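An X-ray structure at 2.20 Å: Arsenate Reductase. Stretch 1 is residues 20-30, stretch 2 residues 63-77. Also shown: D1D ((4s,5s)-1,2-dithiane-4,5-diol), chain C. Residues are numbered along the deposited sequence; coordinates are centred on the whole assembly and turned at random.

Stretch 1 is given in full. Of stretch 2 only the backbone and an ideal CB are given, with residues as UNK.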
ATOM      1  N   GLU A  20     -10.387 -10.407 -16.850  1.00 42.51           N
ATOM      2  CA  GLU A  20     -11.238 -11.373 -16.176  1.00 44.25           C
ATOM      3  C   GLU A  20     -11.973 -10.826 -14.943  1.00 42.73           C
ATOM      4  O   GLU A  20     -13.134 -11.089 -14.736  1.00 44.66           O
ATOM      5  CB  GLU A  20     -10.459 -12.683 -15.945  1.00 45.90           C
ATOM      6  CG  GLU A  20     -10.605 -13.619 -17.216  1.00 53.71           C
ATOM      7  CD  GLU A  20      -9.379 -14.508 -17.605  1.00 59.52           C
ATOM      8  OE1 GLU A  20      -8.386 -14.621 -16.828  1.00 58.52           O
ATOM      9  OE2 GLU A  20      -9.441 -15.111 -18.715  1.00 61.31           O
ATOM     10  N   LEU A  21     -11.290 -10.031 -14.125  1.00 40.95           N
ATOM     11  CA  LEU A  21     -11.901  -9.470 -12.938  1.00 39.79           C
ATOM     12  C   LEU A  21     -12.876  -8.345 -13.311  1.00 39.69           C
ATOM     13  O   LEU A  21     -13.905  -8.195 -12.682  1.00 39.67           O
ATOM     14  CB  LEU A  21     -10.807  -8.895 -12.082  1.00 37.66           C
ATOM     15  CG  LEU A  21     -10.754  -9.226 -10.608  1.00 40.53           C
ATOM     16  CD1 LEU A  21     -11.338 -10.605 -10.193  1.00 43.58           C
ATOM     17  CD2 LEU A  21      -9.293  -9.043 -10.185  1.00 37.34           C
ATOM     18  N   ALA A  22     -12.501  -7.529 -14.306  1.00 39.26           N
ATOM     19  CA  ALA A  22     -13.400  -6.528 -14.860  1.00 40.60           C
ATOM     20  C   ALA A  22     -14.730  -7.206 -15.114  1.00 42.40           C
ATOM     21  O   ALA A  22     -15.764  -6.724 -14.694  1.00 44.51           O
ATOM     22  CB  ALA A  22     -12.855  -5.941 -16.164  1.00 41.63           C
ATOM     23  N   LEU A  23     -14.698  -8.345 -15.775  1.00 43.10           N
ATOM     24  CA  LEU A  23     -15.958  -8.937 -16.274  1.00 46.38           C
ATOM     25  C   LEU A  23     -16.720  -9.589 -15.124  1.00 47.71           C
ATOM     26  O   LEU A  23     -17.916  -9.612 -15.129  1.00 48.70           O
ATOM     27  CB  LEU A  23     -15.669  -9.928 -17.373  1.00 48.43           C
ATOM     28  CG  LEU A  23     -15.009  -9.425 -18.650  1.00 48.21           C
ATOM     29  CD1 LEU A  23     -14.763 -10.625 -19.577  1.00 48.25           C
ATOM     30  CD2 LEU A  23     -15.946  -8.415 -19.353  1.00 53.35           C
ATOM     31  N   THR A  24     -15.995 -10.023 -14.086  1.00 46.50           N
ATOM     32  CA  THR A  24     -16.603 -10.685 -12.941  1.00 49.16           C
ATOM     33  C   THR A  24     -17.325  -9.686 -12.048  1.00 48.98           C
ATOM     34  O   THR A  24     -18.425  -9.946 -11.596  1.00 51.89           O
ATOM     35  CB  THR A  24     -15.559 -11.441 -12.153  1.00 47.59           C
ATOM     36  OG1 THR A  24     -15.058 -12.473 -12.997  1.00 49.71           O
ATOM     37  CG2 THR A  24     -16.192 -12.079 -10.917  1.00 50.63           C
ATOM     38  N   TYR A  25     -16.694  -8.540 -11.836  1.00 45.95           N
ATOM     39  CA  TYR A  25     -17.254  -7.441 -11.079  1.00 45.86           C
ATOM     40  C   TYR A  25     -17.975  -6.372 -11.894  1.00 48.51           C
ATOM     41  O   TYR A  25     -18.008  -5.194 -11.505  1.00 47.93           O
ATOM     42  CB  TYR A  25     -16.126  -6.796 -10.295  1.00 41.95           C
ATOM     43  CG  TYR A  25     -15.858  -7.600  -9.057  1.00 40.15           C
ATOM     44  CD1 TYR A  25     -16.690  -7.461  -7.952  1.00 40.16           C
ATOM     45  CD2 TYR A  25     -14.806  -8.548  -9.014  1.00 34.57           C
ATOM     46  CE1 TYR A  25     -16.483  -8.206  -6.825  1.00 40.08           C
ATOM     47  CE2 TYR A  25     -14.604  -9.306  -7.912  1.00 36.68           C
ATOM     48  CZ  TYR A  25     -15.449  -9.117  -6.809  1.00 39.69           C
ATOM     49  OH  TYR A  25     -15.287  -9.835  -5.690  1.00 40.76           O
ATOM     50  N   GLN A  26     -18.535  -6.784 -13.023  1.00 52.31           N
ATOM     51  CA  GLN A  26     -19.260  -5.893 -13.924  1.00 55.97           C
ATOM     52  C   GLN A  26     -20.641  -5.637 -13.327  1.00 58.29           C
ATOM     53  O   GLN A  26     -21.338  -6.580 -12.945  1.00 59.45           O
ATOM     54  CB  GLN A  26     -19.413  -6.568 -15.297  1.00 59.49           C
ATOM     55  CG  GLN A  26     -19.483  -5.625 -16.502  1.00 64.87           C
ATOM     56  CD  GLN A  26     -20.771  -4.834 -16.561  1.00 75.12           C
ATOM     57  OE1 GLN A  26     -21.807  -5.237 -16.003  1.00 80.76           O
ATOM     58  NE2 GLN A  26     -20.730  -3.699 -17.252  1.00 78.16           N
ATOM     59  N   GLY A  27     -21.042  -4.368 -13.279  1.00 59.23           N
ATOM     60  CA  GLY A  27     -22.292  -3.969 -12.630  1.00 60.88           C
ATOM     61  C   GLY A  27     -22.028  -3.561 -11.187  1.00 58.64           C
ATOM     62  O   GLY A  27     -22.813  -2.819 -10.606  1.00 61.20           O
ATOM     63  N   VAL A  28     -20.915  -4.017 -10.614  1.00 52.85           N
ATOM     64  CA  VAL A  28     -20.620  -3.780  -9.200  1.00 51.62           C
ATOM     65  C   VAL A  28     -19.605  -2.647  -8.972  1.00 49.96           C
ATOM     66  O   VAL A  28     -19.863  -1.670  -8.253  1.00 51.37           O
ATOM     67  CB  VAL A  28     -20.126  -5.096  -8.531  1.00 48.93           C
ATOM     68  CG1 VAL A  28     -19.745  -4.893  -7.071  1.00 48.35           C
ATOM     69  CG2 VAL A  28     -21.202  -6.192  -8.681  1.00 54.88           C
ATOM     70  N   PHE A  29     -18.435  -2.793  -9.579  1.00 47.71           N
ATOM     71  CA  PHE A  29     -17.427  -1.751  -9.538  1.00 46.45           C
ATOM     72  C   PHE A  29     -17.035  -1.389 -10.940  1.00 46.92           C
ATOM     73  O   PHE A  29     -17.077  -2.260 -11.816  1.00 45.94           O
ATOM     74  CB  PHE A  29     -16.179  -2.233  -8.765  1.00 42.34           C
ATOM     75  CG  PHE A  29     -16.461  -2.575  -7.342  1.00 40.99           C
ATOM     76  CD1 PHE A  29     -17.130  -1.664  -6.515  1.00 43.52           C
ATOM     77  CD2 PHE A  29     -16.096  -3.806  -6.825  1.00 39.48           C
ATOM     78  CE1 PHE A  29     -17.407  -1.980  -5.208  1.00 41.99           C
ATOM     79  CE2 PHE A  29     -16.351  -4.125  -5.480  1.00 39.05           C
ATOM     80  CZ  PHE A  29     -17.002  -3.224  -4.690  1.00 40.81           C
ATOM     81  N   SER A  30     -16.674  -0.110 -11.121  1.00 45.90           N
ATOM     82  CA  SER A  30     -15.967   0.391 -12.314  1.00 48.04           C
ATOM     83  C   SER A  30     -14.736  -0.448 -12.602  1.00 46.13           C
ATOM     84  O   SER A  30     -13.928  -0.785 -11.656  1.00 44.64           O
ATOM     85  CB  SER A  30     -15.509   1.850 -12.137  1.00 48.95           C
ATOM     86  OG  SER A  30     -16.466   2.635 -11.418  1.00 53.05           O
ATOM     87  N   UNK A  63      -6.020  -9.101  -4.293  1.00 25.33           N
ATOM     88  CA  UNK A  63      -7.035  -8.288  -4.958  1.00 25.74           C
ATOM     89  C   UNK A  63      -8.415  -8.850  -4.833  1.00 26.02           C
ATOM     90  O   UNK A  63      -9.313  -8.091  -4.506  1.00 27.69           O
ATOM     91  CB  UNK A  63      -6.695  -8.125  -6.441  1.00 25.74           C
ATOM     92  N   UNK A  64      -8.608 -10.133  -5.130  1.00 26.30           N
ATOM     93  CA  UNK A  64      -9.926 -10.777  -5.052  1.00 27.54           C
ATOM     94  C   UNK A  64     -10.504 -10.707  -3.619  1.00 27.15           C
ATOM     95  O   UNK A  64     -11.710 -10.432  -3.416  1.00 24.98           O
ATOM     96  CB  UNK A  64      -9.823 -12.235  -5.505  1.00 27.54           C
ATOM     97  N   UNK A  65      -9.643 -10.888  -2.605  1.00 27.08           N
ATOM     98  CA  UNK A  65     -10.138 -10.771  -1.264  1.00 28.03           C
ATOM     99  C   UNK A  65     -10.510  -9.341  -0.973  1.00 26.88           C
ATOM    100  O   UNK A  65     -11.546  -9.074  -0.338  1.00 28.32           O
ATOM    101  CB  UNK A  65      -9.104 -11.279  -0.257  1.00 28.03           C
ATOM    102  N   UNK A  66      -9.695  -8.406  -1.456  1.00 26.00           N
ATOM    103  CA  UNK A  66      -9.962  -6.965  -1.259  1.00 26.42           C
ATOM    104  C   UNK A  66     -11.261  -6.479  -1.937  1.00 26.96           C
ATOM    105  O   UNK A  66     -12.081  -5.785  -1.328  1.00 28.10           O
ATOM    106  CB  UNK A  66      -8.783  -6.152  -1.797  1.00 26.42           C
ATOM    107  N   UNK A  67     -11.475  -6.902  -3.163  1.00 27.30           N
ATOM    108  CA  UNK A  67     -12.731  -6.560  -3.849  1.00 29.47           C
ATOM    109  C   UNK A  67     -13.941  -7.103  -3.129  1.00 29.68           C
ATOM    110  O   UNK A  67     -14.890  -6.423  -3.030  1.00 29.05           O
ATOM    111  CB  UNK A  67     -12.716  -7.089  -5.284  1.00 29.47           C
ATOM    112  N   UNK A  68     -13.862  -8.333  -2.593  1.00 32.98           N
ATOM    113  CA  UNK A  68     -14.956  -8.919  -1.792  1.00 33.89           C
ATOM    114  C   UNK A  68     -15.176  -8.097  -0.527  1.00 32.16           C
ATOM    115  O   UNK A  68     -16.294  -7.713  -0.251  1.00 31.64           O
ATOM    116  CB  UNK A  68     -14.649 -10.373  -1.429  1.00 33.89           C
ATOM    117  N   UNK A  69     -14.104  -7.795   0.217  1.00 30.48           N
ATOM    118  CA  UNK A  69     -14.215  -6.889   1.340  1.00 29.52           C
ATOM    119  C   UNK A  69     -14.941  -5.593   0.925  1.00 30.82           C
ATOM    120  O   UNK A  69     -15.910  -5.207   1.581  1.00 31.70           O
ATOM    121  CB  UNK A  69     -12.826  -6.575   1.900  1.00 29.52           C
ATOM    122  N   UNK A  70     -14.544  -4.962  -0.169  1.00 29.94           N
ATOM    123  CA  UNK A  70     -15.211  -3.726  -0.586  1.00 32.09           C
ATOM    124  C   UNK A  70     -16.698  -3.900  -0.948  1.00 34.62           C
ATOM    125  O   UNK A  70     -17.515  -3.043  -0.634  1.00 34.61           O
ATOM    126  CB  UNK A  70     -14.469  -3.139  -1.789  1.00 32.09           C
ATOM    127  N   UNK A  71     -17.022  -5.000  -1.616  1.00 35.21           N
ATOM    128  CA  UNK A  71     -18.406  -5.383  -1.919  1.00 37.94           C
ATOM    129  C   UNK A  71     -19.237  -5.451  -0.632  1.00 38.66           C
ATOM    130  O   UNK A  71     -20.380  -5.003  -0.582  1.00 39.19           O
ATOM    131  CB  UNK A  71     -18.443  -6.729  -2.646  1.00 37.94           C
ATOM    132  N   UNK A  72     -18.638  -6.032   0.405  1.00 38.80           N
ATOM    133  CA  UNK A  72     -19.313  -6.210   1.697  1.00 40.60           C
ATOM    134  C   UNK A  72     -19.474  -4.839   2.367  1.00 40.66           C
ATOM    135  O   UNK A  72     -20.564  -4.447   2.738  1.00 41.82           O
ATOM    136  CB  UNK A  72     -18.530  -7.167   2.598  1.00 40.60           C
ATOM    137  N   UNK A  73     -18.377  -4.103   2.477  1.00 39.84           N
ATOM    138  CA  UNK A  73     -18.379  -2.768   3.055  1.00 40.69           C
ATOM    139  C   UNK A  73     -19.535  -1.945   2.505  1.00 43.34           C
ATOM    140  O   UNK A  73     -20.161  -1.191   3.233  1.00 43.82           O
ATOM    141  CB  UNK A  73     -17.048  -2.064   2.782  1.00 40.69           C
ATOM    142  N   UNK A  74     -19.830  -2.127   1.217  1.00 45.73           N
ATOM    143  CA  UNK A  74     -20.854  -1.336   0.507  1.00 49.01           C
ATOM    144  C   UNK A  74     -22.208  -2.054   0.317  1.00 51.69           C
ATOM    145  O   UNK A  74     -23.079  -1.627  -0.488  1.00 54.31           O
ATOM    146  CB  UNK A  74     -20.311  -0.939  -0.867  1.00 49.01           C
ATOM    147  N   UNK A  75     -22.373  -3.138   1.066  1.00 51.55           N
ATOM    148  CA  UNK A  75     -23.590  -3.924   1.063  1.00 53.98           C
ATOM    149  C   UNK A  75     -23.986  -4.492  -0.289  1.00 56.43           C
ATOM    150  O   UNK A  75     -25.174  -4.509  -0.626  1.00 58.79           O
ATOM    151  CB  UNK A  75     -24.739  -3.065   1.596  1.00 53.98           C
ATOM    152  N   UNK A  76     -22.995  -4.959  -1.050  1.00 55.57           N
ATOM    153  CA  UNK A  76     -23.209  -5.563  -2.361  1.00 57.29           C
ATOM    154  C   UNK A  76     -23.201  -7.101  -2.284  1.00 57.93           C
ATOM    155  O   UNK A  76     -23.265  -7.771  -3.307  1.00 59.22           O
ATOM    156  CB  UNK A  76     -22.136  -5.080  -3.339  1.00 57.29           C
ATOM    157  N   UNK A  77     -23.081  -7.640  -1.076  1.00 57.66           N
ATOM    158  CA  UNK A  77     -23.042  -9.077  -0.829  1.00 59.08           C
ATOM    159  C   UNK A  77     -24.132  -9.412   0.207  1.00 61.24           C
ATOM    160  O   UNK A  77     -24.116  -8.885   1.324  1.00 60.73           O
ATOM    161  CB  UNK A  77     -21.659  -9.517  -0.345  1.00 59.08           C
TER
HETATM  162  S1  D1D C3236      -5.073   2.308  -4.527  1.00 47.27           S
HETATM  163  C1  D1D C3236      -6.180   3.166  -5.694  1.00 35.66           C
HETATM  164  C2  D1D C3236      -7.541   2.592  -5.546  1.00 33.04           C
HETATM  165  O2  D1D C3236      -8.303   3.075  -6.578  1.00 31.80           O
HETATM  166  C3  D1D C3236      -7.483   1.132  -5.930  1.00 39.32           C
HETATM  167  O3  D1D C3236      -8.679   0.945  -6.526  1.00 33.13           O
HETATM  168  C4  D1D C3236      -7.388   0.116  -4.825  1.00 42.42           C
HETATM  169  S4  D1D C3236      -5.666   0.111  -4.228  1.00 53.29           S

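Stretch 2 is helical from position 63 to 73, and its side toward stretch 1 meets Leu21, Tyr25, Val28 and Phe29.

At position 63 the CA-to-CB bond points sideways, with the ideal CB 4.6 Å from Leu21 CD2; a small or modest apolar residue would suit. It is Ala63. Position 64 also points sideways, its CB 5.2 Å from Leu21 CD1, so a long chain could run past that leucine while a short one would barely touch it. Lys64 does the former: its aliphatic chain packs on Leu21, with Lys64 CE 3.7 Å from Leu21 CD1, and NZ is hydrogen-bonded elsewhere in the structure.

Positions 65 and 66 have no atom of stretch 1 within 5.5 Å of CB, leaving the choice wide. They are Asp65 and Arg66; the end of the arginine leads away, and Arg66 NH2 lies 3.3 Å from S4 of D1D.

Position 67 points toward stretch 1, its ideal CB 3.7 Å from Tyr25 CZ and 4.7 Å from Phe29 CE2. Leu21 lies beyond, so a branched or flexible apolar chain such as leucine, isoleucine or methionine is favoured. Leu67 sets CB over a face of the Tyr25 ring, and its two methyls divide the neighbours: Leu67 CD1 is 3.9 Å from Leu21 CG, Leu67 CD2 3.8 Å from Phe29 CD2.

Position 68 points away, its CB 4.3 Å from Tyr25 OH, and many residues would fit. His68 directs its ring outward from this contact. At 69, 72, 73 and 77 nothing of stretch 1 lies within 5.5 Å of the ideal CB, so the choice is open; the residues are Ala69, Val72, Ala73 and Val77.

Position 70 points toward the Phe29 ring, inviting an aliphatic residue. Leu70 places CD2 over a face of that ring, in a CH-pi contact. At position 71 the CA-to-CB bond points sideways, and the ideal CB is 4.3 Å from Phe29 CZ, with Tyr25 and Val28 nearby, a setting for a small apolar group; Ala71 supplies one methyl.

Position 74 leaves helical angles and points toward the Phe29 edge, where polar or apolar chains could reach; Glu74 OE1 comes to 3.7 Å from Phe29 CE1. Positive phi at position 75 favours glycine, and Gly75 is found.

Position 76 points toward Val28, suiting a long chain with an aliphatic stem. Lys76 CD lies 3.3 Å from Val28 CG1 and Lys76 CE 3.6 Å from Phe29 CE1, while Lys76 NZ forms a long salt bridge with Glu74 OE1 (3.9 Å).

Stretch 2 (63-77) AKDRLHALAVAEGKV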
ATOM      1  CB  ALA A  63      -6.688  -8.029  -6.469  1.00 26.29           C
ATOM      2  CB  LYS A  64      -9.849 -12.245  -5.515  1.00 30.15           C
ATOM      3  CG  LYS A  64      -9.675 -12.397  -7.051  1.00 33.51           C
ATOM      4  CD  LYS A  64      -9.856 -13.806  -7.554  1.00 39.98           C
ATOM      5  CE  LYS A  64      -9.832 -13.816  -9.102  1.00 44.00           C
ATOM      6  NZ  LYS A  64      -9.853 -15.196  -9.727  1.00 48.60           N
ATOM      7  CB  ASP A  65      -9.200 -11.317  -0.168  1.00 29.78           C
ATOM      8  CG  ASP A  65      -9.964 -11.405   1.232  1.00 38.39           C
ATOM      9  OD1 ASP A  65     -11.269 -11.528   1.244  1.00 44.61           O
ATOM     10  OD2 ASP A  65      -9.315 -11.320   2.294  1.00 42.00           O
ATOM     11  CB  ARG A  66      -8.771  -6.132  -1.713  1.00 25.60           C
ATOM     12  CG  ARG A  66      -7.624  -6.140  -0.718  1.00 24.00           C
ATOM     13  CD  ARG A  66      -6.445  -5.409  -1.306  1.00 23.24           C
ATOM     14  NE  ARG A  66      -6.718  -3.974  -1.220  1.00 25.22           N
ATOM     15  CZ  ARG A  66      -6.023  -3.033  -1.843  1.00 25.75           C
ATOM     16  NH1 ARG A  66      -5.054  -3.357  -2.702  1.00 21.85           N
ATOM     17  NH2 ARG A  66      -6.329  -1.756  -1.626  1.00 29.82           N
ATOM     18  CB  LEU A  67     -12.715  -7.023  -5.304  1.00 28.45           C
ATOM     19  CG  LEU A  67     -11.776  -6.212  -6.179  1.00 30.39           C
ATOM     20  CD1 LEU A  67     -11.420  -6.999  -7.488  1.00 31.71           C
ATOM     21  CD2 LEU A  67     -12.420  -4.855  -6.509  1.00 31.94           C
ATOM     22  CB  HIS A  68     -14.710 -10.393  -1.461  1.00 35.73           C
ATOM     23  CG  HIS A  68     -15.849 -11.043  -0.715  1.00 41.52           C
ATOM     24  ND1 HIS A  68     -16.976 -11.536  -1.349  1.00 44.52           N
ATOM     25  CD2 HIS A  68     -16.032 -11.281   0.613  1.00 41.76           C
ATOM     26  CE1 HIS A  68     -17.810 -12.028  -0.446  1.00 45.82           C
ATOM     27  NE2 HIS A  68     -17.261 -11.886   0.752  1.00 44.83           N
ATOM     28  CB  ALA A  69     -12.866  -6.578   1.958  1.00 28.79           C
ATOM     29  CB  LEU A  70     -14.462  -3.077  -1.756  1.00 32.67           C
ATOM     30  CG  LEU A  70     -14.881  -1.674  -2.242  1.00 37.12           C
ATOM     31  CD1 LEU A  70     -14.718  -0.634  -1.087  1.00 36.99           C
ATOM     32  CD2 LEU A  70     -14.048  -1.256  -3.445  1.00 40.00           C
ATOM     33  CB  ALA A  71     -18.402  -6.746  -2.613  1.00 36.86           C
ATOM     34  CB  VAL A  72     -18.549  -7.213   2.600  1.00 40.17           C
ATOM     35  CG1 VAL A  72     -19.103  -7.207   4.042  1.00 41.87           C
ATOM     36  CG2 VAL A  72     -18.654  -8.617   2.012  1.00 40.63           C
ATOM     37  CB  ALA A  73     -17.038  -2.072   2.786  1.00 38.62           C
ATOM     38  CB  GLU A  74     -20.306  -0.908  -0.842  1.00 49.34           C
ATOM     39  CG  GLU A  74     -18.987  -0.215  -0.761  1.00 50.51           C
ATOM     40  CD  GLU A  74     -18.636   0.570  -2.009  1.00 57.29           C
ATOM     41  OE1 GLU A  74     -19.285   0.397  -3.092  1.00 62.77           O
ATOM     42  OE2 GLU A  74     -17.702   1.390  -1.898  1.00 56.19           O
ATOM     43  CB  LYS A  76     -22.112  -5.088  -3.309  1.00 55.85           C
ATOM     44  CG  LYS A  76     -22.274  -3.672  -3.769  1.00 55.23           C
ATOM     45  CD  LYS A  76     -21.023  -3.204  -4.477  1.00 50.78           C
ATOM     46  CE  LYS A  76     -20.964  -1.672  -4.634  1.00 51.24           C
ATOM     47  NZ  LYS A  76     -22.209  -1.105  -5.177  1.00 48.24           N
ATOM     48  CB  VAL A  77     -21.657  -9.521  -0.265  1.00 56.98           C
ATOM     49  CG1 VAL A  77     -21.679 -10.996   0.113  1.00 58.54           C
ATOM     50  CG2 VAL A  77     -20.517  -9.235  -1.243  1.00 54.94           C
TER
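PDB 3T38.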